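Local coordinates for protein ornithine cyclodeaminase (Methanococcus maripaludis S2, PDB 3C2Q) that converts L-ornithine to L-proline with release of ammonia, using NAD(+) as cofactor, at residues B[31-36]-B[294-299]; B[11-16]-B[76-81]; B[176-181]-B[224-229]; B[241-246]-B[254-259]. All coordinates share one frame; numbering follows the deposited sequence.

From the N terminus, the segment 11-16 opens interaction 2 and the segment 31-36 opens interaction 1; interaction 2 then closes at 76-81 and interaction 1 only at 294-299, so the two cross along the chain. They meet in space where Val-36 packs on Leu-78. Interaction 2 stays within the N-terminal mixed sheet, whereas interaction 1 ties that sheet to the Rossmann fold. Interactions 3 (176-181 with 224-229) and 4 (241-246 with 254-259) follow one another, both nested inside the long loop closed by interaction 1. Interaction 3 holds a helix against a loop; interaction 4 joins strand 241-244, an outermost strand of the parallel sheet, to the loop before helix 260-271, its centre about 18 Å from that of interaction 3.

Interaction 1. Residues B[31-36]-B[294-299]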
loop_
_atom_site.group_PDB
_atom_site.type_symbol
_atom_site.label_atom_id
_atom_site.label_comp_id
_atom_site.label_asym_id
_atom_site.label_seq_id
_atom_site.Cartn_x
_atom_site.Cartn_y
_atom_site.Cartn_z
ATOM N N ASN B 31 10.446 0.040 -26.062
ATOM C CA ASN B 31 9.591 -1.106 -26.300
ATOM C C ASN B 31 8.690 -0.943 -27.556
ATOM O O ASN B 31 7.786 -1.744 -27.806
ATOM C CB ASN B 31 8.777 -1.475 -25.030
ATOM C CG ASN B 31 7.853 -0.370 -24.571
ATOM O OD1 ASN B 31 8.081 0.808 -24.849
ATOM N ND2 ASN B 31 6.813 -0.741 -23.811
ATOM N N HIS B 32 8.961 0.091 -28.352
ATOM C CA HIS B 32 8.132 0.383 -29.525
ATOM C C HIS B 32 8.681 -0.206 -30.837
ATOM O O HIS B 32 9.892 -0.355 -30.986
ATOM C CB HIS B 32 7.983 1.893 -29.697
ATOM C CG HIS B 32 7.583 2.621 -28.444
ATOM N ND1 HIS B 32 6.421 2.340 -27.756
ATOM C CD2 HIS B 32 8.171 3.645 -27.788
ATOM C CE1 HIS B 32 6.325 3.150 -26.713
ATOM N NE2 HIS B 32 7.385 3.942 -26.701
ATOM N N PRO B 33 7.783 -0.504 -31.805
ATOM C CA PRO B 33 8.252 -0.914 -33.137
ATOM C C PRO B 33 9.198 0.123 -33.700
ATOM O O PRO B 33 8.960 1.333 -33.604
ATOM C CB PRO B 33 6.973 -1.015 -33.997
ATOM C CG PRO B 33 5.813 -0.682 -33.097
ATOM C CD PRO B 33 6.314 -0.498 -31.682
ATOM N N THR B 34 10.309 -0.344 -34.239
ATOM C CA THR B 34 11.354 0.582 -34.714
ATOM C C THR B 34 11.725 0.187 -36.157
ATOM O O THR B 34 11.737 -1.009 -36.481
ATOM C CB THR B 34 12.592 0.515 -33.783
ATOM O OG1 THR B 34 12.191 0.872 -32.444
ATOM C CG2 THR B 34 13.753 1.453 -34.273
ATOM N N HIS B 35 11.997 1.182 -37.008
ATOM C CA HIS B 35 12.514 0.904 -38.354
ATOM C C HIS B 35 13.892 1.523 -38.475
ATOM O O HIS B 35 14.178 2.528 -37.811
ATOM C CB HIS B 35 11.588 1.456 -39.443
ATOM C CG HIS B 35 10.201 0.892 -39.411
ATOM N ND1 HIS B 35 9.158 1.460 -40.102
ATOM C CD2 HIS B 35 9.676 -0.173 -38.759
ATOM C CE1 HIS B 35 8.052 0.767 -39.892
ATOM N NE2 HIS B 35 8.337 -0.225 -39.071
ATOM N N VAL B 36 14.757 0.899 -39.276
ATOM C CA VAL B 36 16.106 1.429 -39.510
ATOM C C VAL B 36 16.374 1.654 -41.018
ATOM O O VAL B 36 15.974 0.857 -41.851
ATOM C CB VAL B 36 17.203 0.513 -38.932
ATOM C CG1 VAL B 36 17.245 0.628 -37.394
ATOM C CG2 VAL B 36 16.997 -0.961 -39.381
ATOM N N PRO B 294 6.464 -5.746 -26.767
ATOM C CA PRO B 294 6.319 -4.479 -27.477
ATOM C C PRO B 294 5.075 -3.717 -26.990
ATOM O O PRO B 294 4.144 -4.334 -26.448
ATOM C CB PRO B 294 6.139 -4.921 -28.940
ATOM C CG PRO B 294 5.555 -6.233 -28.875
ATOM C CD PRO B 294 6.115 -6.894 -27.625
ATOM N N SER B 295 5.072 -2.404 -27.176
ATOM C CA SER B 295 3.999 -1.544 -26.663
ATOM C C SER B 295 2.633 -1.723 -27.337
ATOM O O SER B 295 1.610 -1.266 -26.790
ATOM C CB SER B 295 4.413 -0.077 -26.783
ATOM O OG SER B 295 4.667 0.239 -28.153
ATOM N N TYR B 296 2.599 -2.370 -28.512
ATOM C CA TYR B 296 1.321 -2.512 -29.213
ATOM C C TYR B 296 0.422 -3.642 -28.683
ATOM O O TYR B 296 -0.725 -3.740 -29.075
ATOM C CB TYR B 296 1.501 -2.630 -30.750
ATOM C CG TYR B 296 2.463 -3.693 -31.208
ATOM C CD1 TYR B 296 2.145 -5.061 -31.099
ATOM C CD2 TYR B 296 3.689 -3.338 -31.770
ATOM C CE1 TYR B 296 3.030 -6.030 -31.525
ATOM C CE2 TYR B 296 4.582 -4.314 -32.204
ATOM C CZ TYR B 296 4.250 -5.641 -32.089
ATOM O OH TYR B 296 5.140 -6.604 -32.526
ATOM N N ILE B 297 0.934 -4.492 -27.800
ATOM C CA ILE B 297 0.110 -5.566 -27.241
ATOM C C ILE B 297 -0.696 -4.959 -26.083
ATOM O O ILE B 297 -0.135 -4.298 -25.209
ATOM C CB ILE B 297 0.961 -6.748 -26.753
ATOM C CG1 ILE B 297 1.872 -7.261 -27.884
ATOM C CG2 ILE B 297 0.068 -7.896 -26.166
ATOM C CD1 ILE B 297 2.741 -8.436 -27.461
ATOM N N LYS B 298 -2.007 -5.147 -26.110
ATOM C CA LYS B 298 -2.858 -4.668 -25.019
ATOM C C LYS B 298 -2.389 -5.328 -23.681
ATOM O O LYS B 298 -2.264 -6.541 -23.560
ATOM C CB LYS B 298 -4.329 -4.966 -25.368
ATOM C CG LYS B 298 -5.349 -4.646 -24.287
ATOM C CD LYS B 298 -5.991 -3.244 -24.502
ATOM C CE LYS B 298 -6.373 -2.615 -23.180
ATOM N NZ LYS B 298 -7.806 -2.163 -23.207
ATOM N N THR B 299 -2.106 -4.504 -22.687
ATOM C CA THR B 299 -1.475 -4.976 -21.461
ATOM C C THR B 299 -2.363 -4.541 -20.299
ATOM O O THR B 299 -2.661 -3.358 -20.167
ATOM C CB THR B 299 -0.114 -4.304 -21.322
ATOM O OG1 THR B 299 0.639 -4.583 -22.507
ATOM C CG2 THR B 299 0.651 -4.837 -20.120
#
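The backbones of Asn-31 and Ser-295 meet through a hydrogen bond from Ser-295 N to Asn-31 O (2.9 Å), and the same oxygen receives a CA-H contact from Pro-294. This is a junction between the two parts of the chain: the lead-in to strand 34-38 of the mixed sheet touches a type I beta turn, Pro-294 to Ile-297, that precedes strand 298-303 of the Rossmann fold. Among the side chains, a nearly straight hydrogen bond joins His-32 ND1 and Ser-295 OG (2.8 Å), with the hydroxyl in the plane of the imidazole at its edge. Ser-295 OG sits between its own backbone N and carbonyl carbon (chi1 60°), which turns it to the ring. Asn-31 OD1 lies over one face of that imidazole, toward the rim and 3.5 Å above its plane, while Asn-31 ND2 approaches Ser-295 CB and also makes a weak hydrogen bond with Gln-319. An alanine in place of His-32 would probably leave Ser-295 OG without its ring partner and open a gap beside Pro-88 and Pro-89, which the histidine side chain touches. Phe-99 of the second subunit packs on Asn-31. On the more exposed side, Pro-33 and Tyr-296 cross obliquely: Pro-33 CG comes in the plane of the phenol ring, at its edge, 3.7 Å from Tyr-296 CD2, while Pro-294 CG lies over one face of that ring, toward the rim.

Interaction 2. Residues B[11-16]-B[76-81]; sequences ANLKPA and FVLIGH
Lys-14 and Val-77 face each other as an antiparallel hydrogen-bonded pair, Lys-14 N reaching Val-77 O at 3.0 Å and Val-77 N returning to Lys-14 O at 2.8 Å. A third backbone bond runs from Ile-79 N to Asn-12 O (2.8 Å). Beyond it a water accepts a hydrogen bond from Asn-12 N and donates to Ile-79 O, bridging the two main chains. CA-H contacts from Leu-13 to Val-77 O and from Leu-78 to Asn-12 O supplement these bonds. Strand 12-15 forms an edge of the mixed sheet within this chain, with 76-79 as its neighbour and 53-57 next in order. Apolar contacts occupy both faces. On the face of Leu-13 and Phe-76, Leu-13 CD2 comes within 3.9 Å of Leu-78 CA, and Pro-15 CB approaches Phe-76 CD1 at 4.2 Å; Val-56 of strand 53-57 also touches Leu-13. Leu-78 CG stands anti to its backbone N (chi1 171°). Beyond that carbon, Leu-78 CD1 lies only 3.5 Å from Ala-11 CB, tighter than usual for two carbons. On the other face, the side chains of Lys-14 and Ile-79 cross, Lys-14 CG 3.6 Å from Ile-79 CG1, with Pro-23 touching both.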
loop_
_atom_site.group_PDB
_atom_site.type_symbol
_atom_site.label_atom_id
_atom_site.label_comp_id
_atom_site.label_asym_id
_atom_site.label_seq_id
_atom_site.Cartn_x
_atom_site.Cartn_y
_atom_site.Cartn_z
ATOM N N ALA B 11 21.311 4.686 -41.275
ATOM C CA ALA B 11 21.755 4.426 -39.899
ATOM C C ALA B 11 23.249 4.110 -39.839
ATOM O O ALA B 11 23.785 3.483 -40.740
ATOM C CB ALA B 11 20.962 3.265 -39.301
ATOM N N ASN B 12 23.903 4.537 -38.764
ATOM C CA ASN B 12 25.281 4.156 -38.512
ATOM C C ASN B 12 25.360 2.777 -37.868
ATOM O O ASN B 12 24.645 2.487 -36.894
ATOM C CB ASN B 12 25.982 5.203 -37.656
ATOM C CG ASN B 12 26.068 6.568 -38.353
ATOM O OD1 ASN B 12 25.467 7.551 -37.897
ATOM N ND2 ASN B 12 26.803 6.630 -39.475
ATOM N N LEU B 13 26.229 1.933 -38.423
ATOM C CA LEU B 13 26.415 0.574 -37.961
ATOM C C LEU B 13 27.878 0.295 -37.685
ATOM O O LEU B 13 28.764 0.738 -38.436
ATOM C CB LEU B 13 25.879 -0.428 -38.985
ATOM C CG LEU B 13 24.493 -0.196 -39.586
ATOM C CD1 LEU B 13 24.236 -1.151 -40.728
ATOM C CD2 LEU B 13 23.395 -0.305 -38.546
ATOM N N LYS B 14 28.143 -0.430 -36.602
ATOM C CA LYS B 14 29.510 -0.829 -36.245
ATOM C C LYS B 14 29.437 -2.266 -35.763
ATOM O O LYS B 14 28.445 -2.637 -35.097
ATOM C CB LYS B 14 30.096 0.047 -35.141
ATOM C CG LYS B 14 30.215 1.544 -35.447
ATOM C CD LYS B 14 31.592 1.953 -35.956
ATOM C CE LYS B 14 31.660 1.951 -37.482
ATOM N NZ LYS B 14 32.953 2.549 -38.004
ATOM N N PRO B 15 30.468 -3.087 -36.090
ATOM C CA PRO B 15 30.457 -4.506 -35.691
ATOM C C PRO B 15 30.847 -4.667 -34.223
ATOM O O PRO B 15 31.680 -3.905 -33.716
ATOM C CB PRO B 15 31.532 -5.138 -36.598
ATOM C CG PRO B 15 32.519 -4.018 -36.807
ATOM C CD PRO B 15 31.688 -2.746 -36.865
ATOM N N ALA B 16 30.235 -5.643 -33.553
ATOM C CA ALA B 16 30.585 -5.964 -32.159
ATOM C C ALA B 16 32.025 -6.490 -32.124
ATOM O O ALA B 16 32.378 -7.351 -32.920
ATOM C CB ALA B 16 29.642 -7.025 -31.605
ATOM N N PHE B 76 26.543 -6.455 -36.830
ATOM C CA PHE B 76 26.435 -5.004 -37.035
ATOM C C PHE B 76 25.371 -4.419 -36.114
ATOM O O PHE B 76 24.195 -4.705 -36.281
ATOM C CB PHE B 76 26.040 -4.654 -38.477
ATOM C CG PHE B 76 27.086 -5.026 -39.485
ATOM C CD1 PHE B 76 28.387 -4.529 -39.362
ATOM C CD2 PHE B 76 26.785 -5.894 -40.534
ATOM C CE1 PHE B 76 29.387 -4.877 -40.289
ATOM C CE2 PHE B 76 27.787 -6.255 -41.471
ATOM C CZ PHE B 76 29.081 -5.741 -41.331
ATOM N N VAL B 77 25.817 -3.554 -35.226
ATOM C CA VAL B 77 24.975 -2.953 -34.182
ATOM C C VAL B 77 24.692 -1.507 -34.584
ATOM O O VAL B 77 25.588 -0.754 -35.017
ATOM C CB VAL B 77 25.687 -3.014 -32.796
ATOM C CG1 VAL B 77 24.879 -2.246 -31.711
ATOM C CG2 VAL B 77 25.923 -4.472 -32.384
ATOM N N LEU B 78 23.420 -1.145 -34.488
ATOM C CA LEU B 78 22.975 0.213 -34.698
ATOM C C LEU B 78 23.607 1.128 -33.657
ATOM O O LEU B 78 23.493 0.865 -32.435
ATOM C CB LEU B 78 21.440 0.264 -34.613
ATOM C CG LEU B 78 20.791 1.663 -34.610
ATOM C CD1 LEU B 78 20.835 2.264 -35.999
ATOM C CD2 LEU B 78 19.343 1.570 -34.158
ATOM N N ILE B 79 24.260 2.196 -34.145
ATOM C CA ILE B 79 24.923 3.194 -33.329
ATOM C C ILE B 79 24.226 4.526 -33.486
ATOM O O ILE B 79 23.835 4.905 -34.601
ATOM C CB ILE B 79 26.419 3.387 -33.735
ATOM C CG1 ILE B 79 27.193 2.077 -33.652
ATOM C CG2 ILE B 79 27.088 4.459 -32.882
ATOM C CD1 ILE B 79 27.097 1.315 -32.346
ATOM N N GLY B 80 24.069 5.226 -32.359
ATOM C CA GLY B 80 23.392 6.535 -32.316
ATOM C C GLY B 80 21.919 6.530 -32.691
ATOM O O GLY B 80 21.262 5.476 -32.720
ATOM N N HIS B 81 21.405 7.709 -33.035
ATOM C CA HIS B 81 19.965 7.872 -33.256
ATOM C C HIS B 81 19.537 8.283 -34.668
ATOM O O HIS B 81 18.333 8.471 -34.917
ATOM C CB HIS B 81 19.368 8.828 -32.211
ATOM C CG HIS B 81 19.428 8.306 -30.803
ATOM N ND1 HIS B 81 20.613 8.162 -30.114
ATOM C CD2 HIS B 81 18.449 7.921 -29.952
ATOM C CE1 HIS B 81 20.361 7.697 -28.901
ATOM N NE2 HIS B 81 19.056 7.536 -28.780
HETATM O O HOH W 1 22.558 5.767 -36.649
#

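Interaction 3. Residues B[176-181]-B[224-229]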
loop_
_atom_site.group_PDB
_atom_site.type_symbol
_atom_site.label_atom_id
_atom_site.label_comp_id
_atom_site.label_asym_id
_atom_site.label_seq_id
_atom_site.Cartn_x
_atom_site.Cartn_y
_atom_site.Cartn_z
ATOM N N HIS B 176 0.276 -24.654 -6.157
ATOM C CA HIS B 176 -0.953 -24.365 -5.383
ATOM C C HIS B 176 -2.238 -24.670 -6.124
ATOM O O HIS B 176 -3.212 -25.094 -5.489
ATOM C CB HIS B 176 -0.974 -22.946 -4.771
ATOM C CG HIS B 176 0.078 -22.744 -3.706
ATOM N ND1 HIS B 176 0.094 -23.459 -2.522
ATOM C CD2 HIS B 176 1.144 -21.909 -3.654
ATOM C CE1 HIS B 176 1.119 -23.064 -1.785
ATOM N NE2 HIS B 176 1.786 -22.142 -2.461
ATOM N N ASP B 177 -2.252 -24.438 -7.436
ATOM C CA ASP B 177 -3.368 -24.886 -8.280
ATOM C C ASP B 177 -3.553 -26.409 -8.076
ATOM O O ASP B 177 -4.666 -26.909 -7.858
ATOM C CB ASP B 177 -3.104 -24.568 -9.754
ATOM C CG ASP B 177 -4.137 -25.214 -10.710
ATOM O OD1 ASP B 177 -5.359 -24.890 -10.657
ATOM O OD2 ASP B 177 -3.703 -26.032 -11.552
ATOM N N ILE B 178 -2.441 -27.132 -8.100
ATOM C CA ILE B 178 -2.494 -28.586 -7.986
ATOM C C ILE B 178 -2.865 -29.031 -6.577
ATOM O O ILE B 178 -3.667 -29.960 -6.415
ATOM C CB ILE B 178 -1.172 -29.215 -8.520
ATOM C CG1 ILE B 178 -1.162 -29.054 -10.044
ATOM C CG2 ILE B 178 -1.077 -30.730 -8.072
ATOM C CD1 ILE B 178 0.212 -29.187 -10.723
ATOM N N GLU B 179 -2.327 -28.355 -5.558
ATOM C CA GLU B 179 -2.793 -28.521 -4.180
ATOM C C GLU B 179 -4.300 -28.408 -4.067
ATOM O O GLU B 179 -4.941 -29.208 -3.340
ATOM C CB GLU B 179 -2.167 -27.490 -3.222
ATOM C CG GLU B 179 -2.444 -27.767 -1.770
ATOM C CD GLU B 179 -2.186 -26.556 -0.856
ATOM O OE1 GLU B 179 -1.424 -25.625 -1.247
ATOM O OE2 GLU B 179 -2.745 -26.516 0.263
ATOM N N SER B 180 -4.877 -27.405 -4.736
ATOM C CA SER B 180 -6.311 -27.206 -4.582
ATOM C C SER B 180 -7.066 -28.299 -5.345
ATOM O O SER B 180 -8.108 -28.753 -4.885
ATOM C CB SER B 180 -6.769 -25.775 -4.969
ATOM O OG SER B 180 -6.545 -25.558 -6.342
ATOM N N ALA B 181 -6.525 -28.746 -6.475
ATOM C CA ALA B 181 -7.143 -29.847 -7.229
ATOM C C ALA B 181 -7.135 -31.152 -6.432
ATOM O O ALA B 181 -8.162 -31.832 -6.350
ATOM C CB ALA B 181 -6.460 -30.027 -8.588
ATOM N N GLY B 224 -4.687 -39.952 -14.221
ATOM C CA GLY B 224 -5.874 -39.669 -13.415
ATOM C C GLY B 224 -5.611 -39.099 -12.026
ATOM O O GLY B 224 -6.544 -38.921 -11.243
ATOM N N VAL B 225 -4.349 -38.812 -11.708
ATOM C CA VAL B 225 -3.995 -38.181 -10.425
ATOM C C VAL B 225 -4.544 -36.729 -10.363
ATOM O O VAL B 225 -5.222 -36.343 -9.406
ATOM C CB VAL B 225 -2.468 -38.227 -10.195
ATOM C CG1 VAL B 225 -2.049 -37.324 -9.049
ATOM C CG2 VAL B 225 -2.015 -39.707 -9.937
ATOM N N LEU B 226 -4.293 -35.974 -11.426
ATOM C CA LEU B 226 -4.732 -34.576 -11.533
ATOM C C LEU B 226 -5.930 -34.494 -12.451
ATOM O O LEU B 226 -5.817 -34.782 -13.646
ATOM C CB LEU B 226 -3.586 -33.713 -12.051
ATOM C CG LEU B 226 -3.829 -32.201 -12.124
ATOM C CD1 LEU B 226 -4.163 -31.685 -10.712
ATOM C CD2 LEU B 226 -2.613 -31.500 -12.724
ATOM N N LYS B 227 -7.065 -34.084 -11.885
ATOM C CA LYS B 227 -8.389 -34.196 -12.518
ATOM C C LYS B 227 -9.106 -32.868 -12.757
ATOM O O LYS B 227 -10.222 -32.842 -13.300
ATOM C CB LYS B 227 -9.308 -35.041 -11.614
ATOM C CG LYS B 227 -8.926 -36.521 -11.518
ATOM C CD LYS B 227 -9.906 -37.317 -10.602
ATOM C CE LYS B 227 -9.430 -37.342 -9.133
ATOM N NZ LYS B 227 -9.768 -38.622 -8.381
ATOM N N GLU B 228 -8.509 -31.759 -12.307
ATOM C CA GLU B 228 -9.191 -30.465 -12.409
ATOM C C GLU B 228 -8.170 -29.348 -12.179
ATOM O O GLU B 228 -7.063 -29.609 -11.668
ATOM C CB GLU B 228 -10.335 -30.344 -11.370
ATOM C CG GLU B 228 -9.815 -30.235 -9.941
ATOM C CD GLU B 228 -10.899 -30.181 -8.848
ATOM O OE1 GLU B 228 -11.748 -31.085 -8.787
ATOM O OE2 GLU B 228 -10.879 -29.246 -8.010
ATOM N N GLY B 229 -8.542 -28.116 -12.547
ATOM C CA GLY B 229 -7.725 -26.942 -12.211
ATOM C C GLY B 229 -7.088 -26.334 -13.454
ATOM O O GLY B 229 -7.333 -26.749 -14.607
HETATM O O HOH W 2 -4.616 -28.444 -12.357
#
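Ile-178 and Leu-226 cross at about a right angle, the two methyls of the leucine set against the flank of the isoleucine: Leu-226 CD2 lies 3.9 Å from Ile-178 CG1, and Leu-226 CD1 is nearly as close to the same carbon. Leu-226 CG is anti to its backbone N (chi1 -175°), which carries it out from the loop; the methyls then reach helix 171-183 of the Rossmann fold, at whose start Asn-171 and Ala-172 probably bind NAD(+). There Leu-226 CD1 also meets Ala-181 CB at 3.5 Å. The same alanine methyl touches a polar atom: Ala-181 CB points toward the loop and stands 3.2 Å from Glu-228 O. The glutamate side chain, its CG between backbone N and carbonyl carbon (chi1 70°), runs extended past Ala-181, with Glu-228 CG 3.6 Å from Ala-181 CB.

One helical turn earlier, Asp-177 OD1 comes within 3.5 Å of Gly-229 CA. Gly-229 is the N-cap of helix 230-237, and a CB on it would clash with this oxygen; its backbone angles also favour glycine. A water donates to both Asp-177 OD2 and Glu-228 O, at 2.7 and 2.8 Å. Ile-217 touches both Ile-178 and Leu-226, placing the apolar half beside helix 217-222. The contact therefore joins an apolar patch to the N-terminal end of helix 230-237: Asp-177, from helix 171-183, accepts hydrogen bonds from its first N-H groups, Ile-230 N through OD1 and Met-231 N through OD2, and its negative charge is probably favoured by the dipole of that end.

Interaction 4. Residues B[241-246]-B[254-259]; sequences YVLAGS and PDVITD
Leu-243 and Ile-257 are joined through their backbones, with Ile-257 N bound to Leu-243 O at 2.8 Å. Gly-245 N then donates to Ile-257 O (2.7 Å), completing a single bridge between Ala-244 and Ile-257 alongside the parallel Rossmann sheet. A water accepts from Leu-243 N and donates to Asp-255 O, extending the link. The one direct side-chain hydrogen bond runs from Tyr-241 OH to Asp-255 OD1, 2.7 Å; the oxygen lies at the edge of the phenol ring, in its plane, yet the hydroxyl reaches it from above the carboxylate plane, the two planes being 33° apart. Asp-255 OD2 accepts from Ile-217 N, so both carboxylate oxygens are engaged. A phenylalanine in place of Tyr-241 would probably leave Asp-255 OD1 without this donor and its carboxylate less firmly oriented. Among apolar contacts, Val-256 splits its branches: CG2 packs on Leu-243 CB at 3.9 Å, whereas CG1, anti to the backbone N (chi1 164°), presses on Gly-245 CA at 3.3 Å, where a side chain on the glycine would be tightly crowded. Val-256 also lies beside Asn-171, which probably binds NAD(+). Strand 241-244 is an outermost strand of the sheet in this chain, bonded to strand 166-170 through Val-242 and Ala-244; helix 230-237 packs on Tyr-241, and helix 260-271 touches Val-242, Ala-244 and Ile-257.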
loop_
_atom_site.group_PDB
_atom_site.type_symbol
_atom_site.label_atom_id
_atom_site.label_comp_id
_atom_site.label_asym_id
_atom_site.label_seq_id
_atom_site.Cartn_x
_atom_site.Cartn_y
_atom_site.Cartn_z
ATOM N N TYR B 241 2.398 -23.563 -21.407
ATOM C CA TYR B 241 2.723 -22.753 -20.242
ATOM C C TYR B 241 4.221 -22.725 -20.073
ATOM O O TYR B 241 4.945 -23.606 -20.593
ATOM C CB TYR B 241 2.022 -23.260 -18.974
ATOM C CG TYR B 241 2.189 -24.743 -18.698
ATOM C CD1 TYR B 241 3.298 -25.216 -18.017
ATOM C CD2 TYR B 241 1.205 -25.663 -19.092
ATOM C CE1 TYR B 241 3.464 -26.573 -17.759
ATOM C CE2 TYR B 241 1.351 -27.020 -18.829
ATOM C CZ TYR B 241 2.491 -27.467 -18.175
ATOM O OH TYR B 241 2.655 -28.797 -17.905
ATOM N N VAL B 242 4.701 -21.711 -19.366
ATOM C CA VAL B 242 6.102 -21.618 -19.063
ATOM C C VAL B 242 6.160 -21.381 -17.569
ATOM O O VAL B 242 5.611 -20.384 -17.097
ATOM C CB VAL B 242 6.765 -20.432 -19.833
ATOM C CG1 VAL B 242 8.230 -20.299 -19.470
ATOM C CG2 VAL B 242 6.583 -20.562 -21.351
ATOM N N LEU B 243 6.770 -22.296 -16.824
ATOM C CA LEU B 243 6.920 -22.129 -15.397
ATOM C C LEU B 243 8.378 -21.810 -15.123
ATOM O O LEU B 243 9.262 -22.668 -15.321
ATOM C CB LEU B 243 6.490 -23.402 -14.636
ATOM C CG LEU B 243 5.059 -23.904 -14.845
ATOM C CD1 LEU B 243 4.851 -25.158 -13.974
ATOM C CD2 LEU B 243 4.019 -22.802 -14.540
ATOM N N ALA B 244 8.642 -20.576 -14.687
ATOM C CA ALA B 244 10.007 -20.138 -14.421
ATOM C C ALA B 244 10.359 -20.451 -12.980
ATOM O O ALA B 244 9.605 -20.107 -12.074
ATOM C CB ALA B 244 10.148 -18.644 -14.704
ATOM N N GLY B 245 11.487 -21.133 -12.777
ATOM C CA GLY B 245 12.008 -21.412 -11.440
ATOM C C GLY B 245 12.484 -20.144 -10.751
ATOM O O GLY B 245 12.806 -19.155 -11.416
ATOM N N SER B 246 12.478 -20.158 -9.422
ATOM C CA SER B 246 12.945 -19.010 -8.657
ATOM C C SER B 246 13.728 -19.524 -7.471
ATOM O O SER B 246 13.562 -20.690 -7.060
ATOM C CB SER B 246 11.759 -18.142 -8.228
ATOM O OG SER B 246 11.628 -18.065 -6.822
ATOM N N PRO B 254 8.862 -31.052 -12.019
ATOM C CA PRO B 254 9.744 -31.239 -13.174
ATOM C C PRO B 254 9.503 -30.264 -14.332
ATOM O O PRO B 254 10.441 -29.976 -15.071
ATOM C CB PRO B 254 9.487 -32.706 -13.577
ATOM C CG PRO B 254 8.977 -33.366 -12.274
ATOM C CD PRO B 254 8.122 -32.287 -11.669
ATOM N N ASP B 255 8.288 -29.735 -14.482
ATOM C CA ASP B 255 7.993 -28.802 -15.573
ATOM C C ASP B 255 8.734 -27.440 -15.473
ATOM O O ASP B 255 8.810 -26.698 -16.451
ATOM C CB ASP B 255 6.480 -28.516 -15.669
ATOM C CG ASP B 255 5.628 -29.784 -15.862
ATOM O OD1 ASP B 255 4.881 -29.846 -16.872
ATOM O OD2 ASP B 255 5.675 -30.669 -14.991
ATOM N N VAL B 256 9.263 -27.117 -14.294
ATOM C CA VAL B 256 9.836 -25.795 -14.030
ATOM C C VAL B 256 11.187 -25.646 -14.741
ATOM O O VAL B 256 12.022 -26.568 -14.683
ATOM C CB VAL B 256 9.963 -25.585 -12.496
ATOM C CG1 VAL B 256 10.903 -24.401 -12.151
ATOM C CG2 VAL B 256 8.543 -25.350 -11.895
ATOM N N ILE B 257 11.382 -24.516 -15.422
ATOM C CA ILE B 257 12.660 -24.162 -16.035
ATOM C C ILE B 257 13.473 -23.418 -14.992
ATOM O O ILE B 257 13.121 -22.296 -14.610
ATOM C CB ILE B 257 12.417 -23.282 -17.289
ATOM C CG1 ILE B 257 11.515 -24.049 -18.274
ATOM C CG2 ILE B 257 13.760 -22.798 -17.919
ATOM C CD1 ILE B 257 11.171 -23.270 -19.529
ATOM N N THR B 258 14.543 -24.045 -14.495
ATOM C CA THR B 258 15.309 -23.465 -13.401
ATOM C C THR B 258 16.296 -22.356 -13.845
ATOM O O THR B 258 16.668 -21.527 -13.044
ATOM C CB THR B 258 16.043 -24.532 -12.569
ATOM O OG1 THR B 258 16.967 -25.229 -13.413
ATOM C CG2 THR B 258 15.028 -25.542 -11.973
ATOM N N ASP B 259 16.687 -22.329 -15.117
ATOM C CA ASP B 259 17.612 -21.280 -15.553
ATOM C C ASP B 259 16.823 -20.047 -15.990
ATOM O O ASP B 259 16.000 -20.115 -16.877
ATOM C CB ASP B 259 18.524 -21.734 -16.683
ATOM C CG ASP B 259 19.590 -20.708 -16.974
ATOM O OD1 ASP B 259 20.705 -20.823 -16.394
ATOM O OD2 ASP B 259 19.277 -19.740 -17.691
HETATM O O HOH W 3 7.454 -24.836 -17.932
HETATM O O HOH W 4 14.941 -18.973 -12.878
#